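Side-chain contact in type III effector Xcv3220-like C-terminal domain-containing protein (Xanthomonas campestris pv. vesicatoria, PDB 4FC9), which is a type III effector (XopL) secreted into the plant host, represented by its all-helical C-terminal domain, of unknown function: residues G147-D151 against V152-A156. Numbering follows the deposited sequence.
Sequences GSPLD and VATLA
T154 reaches back from the first turn of helix 152-171 to the chain that leads into it. Its CB sits 3.4 Å from P149 O, and there the side chain forks. The hydroxyl branch does the polar work: OG1 donates to P149 O at 2.6 Å, approaching 24° off the carbonyl plane, and accepts the backbone N-H of D151 in a nearly straight bond, 3.0 Å from D151 N to T154 OG1. With chi1 at 67°, OG1 lies between its own backbone N and carbonyl carbon, turned to the incoming loop; the two bonds together hold the hydroxyl in that rotation. The methyl branch, CG2, rests against the D151 carboxylate, 3.4 Å from OD1, and the two side chains cross at about a right angle. In return, OD1 of D151 accepts the amide of T154 almost head-on, 2.9 Å from T154 N, and a weak, bent bond from A153 N. OD1 thus serves T154 N, a first-turn amide with no preceding turn to bond to, and A153 N only weakly. L150 CD2 meets L155 CD2 at 3.9 Å, and both buried leucines also pack on L81, so the start of the helix is joined to helix 79-88. F75 touches T154 and L150 from a neighbouring loop. The reciprocal side-chain-to-backbone bonds between D151, the N-cap, and T154 make this a capping box, the motif that starts helix 152-171 of the all-helical domain.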
# COMPACT_ATOMS: atom_id res chain seq x y z
N GLY A 147 -4.06 10.75 -14.33
CA GLY A 147 -5.40 10.84 -14.88
C GLY A 147 -6.38 9.82 -14.30
O GLY A 147 -7.53 9.74 -14.74
N SER A 148 -5.93 9.04 -13.33
CA SER A 148 -6.78 8.03 -12.70
C SER A 148 -7.95 8.66 -11.96
O SER A 148 -7.78 9.68 -11.28
CB SER A 148 -5.98 7.15 -11.73
OG SER A 148 -4.99 6.41 -12.41
N PRO A 149 -9.14 8.05 -12.05
CA PRO A 149 -10.30 8.54 -11.32
C PRO A 149 -10.12 8.33 -9.83
O PRO A 149 -9.37 7.45 -9.40
CB PRO A 149 -11.43 7.65 -11.82
CG PRO A 149 -10.75 6.37 -12.14
CD PRO A 149 -9.43 6.78 -12.73
N LEU A 150 -10.81 9.15 -9.05
CA LEU A 150 -10.90 8.95 -7.62
C LEU A 150 -12.15 8.14 -7.37
O LEU A 150 -13.26 8.66 -7.45
CB LEU A 150 -11.00 10.29 -6.90
CG LEU A 150 -9.77 11.16 -7.15
CD1 LEU A 150 -10.03 12.61 -6.80
CD2 LEU A 150 -8.62 10.63 -6.35
N ASP A 151 -11.97 6.85 -7.12
CA ASP A 151 -13.09 5.98 -6.78
C ASP A 151 -12.67 5.01 -5.69
O ASP A 151 -11.56 5.08 -5.19
CB ASP A 151 -13.65 5.26 -8.02
CG ASP A 151 -12.62 4.35 -8.70
OD1 ASP A 151 -11.91 3.60 -8.00
OD2 ASP A 151 -12.54 4.37 -9.94
N VAL A 152 -13.57 4.09 -5.34
CA VAL A 152 -13.32 3.20 -4.21
C VAL A 152 -12.06 2.33 -4.39
O VAL A 152 -11.27 2.19 -3.46
CB VAL A 152 -14.56 2.33 -3.86
CG1 VAL A 152 -14.94 1.41 -5.00
CG2 VAL A 152 -14.32 1.54 -2.58
N ALA A 153 -11.86 1.80 -5.60
CA ALA A 153 -10.74 0.91 -5.88
C ALA A 153 -9.42 1.66 -5.97
O ALA A 153 -8.41 1.20 -5.44
CB ALA A 153 -11.00 0.15 -7.16
N THR A 154 -9.42 2.80 -6.64
CA THR A 154 -8.18 3.55 -6.81
C THR A 154 -7.76 4.16 -5.48
O THR A 154 -6.58 4.13 -5.13
CB THR A 154 -8.29 4.64 -7.91
OG1 THR A 154 -9.21 5.66 -7.51
CG2 THR A 154 -8.74 4.03 -9.23
N LEU A 155 -8.71 4.68 -4.72
CA LEU A 155 -8.39 5.24 -3.42
C LEU A 155 -8.00 4.18 -2.40
O LEU A 155 -7.16 4.41 -1.54
CB LEU A 155 -9.53 6.10 -2.91
CG LEU A 155 -9.62 7.46 -3.59
CD1 LEU A 155 -10.83 8.21 -3.10
CD2 LEU A 155 -8.35 8.26 -3.32
N ALA A 156 -8.62 3.00 -2.49
CA ALA A 156 -8.25 1.91 -1.60
C ALA A 156 -6.80 1.52 -1.87
O ALA A 156 -6.05 1.25 -0.93
CB ALA A 156 -9.16 0.72 -1.79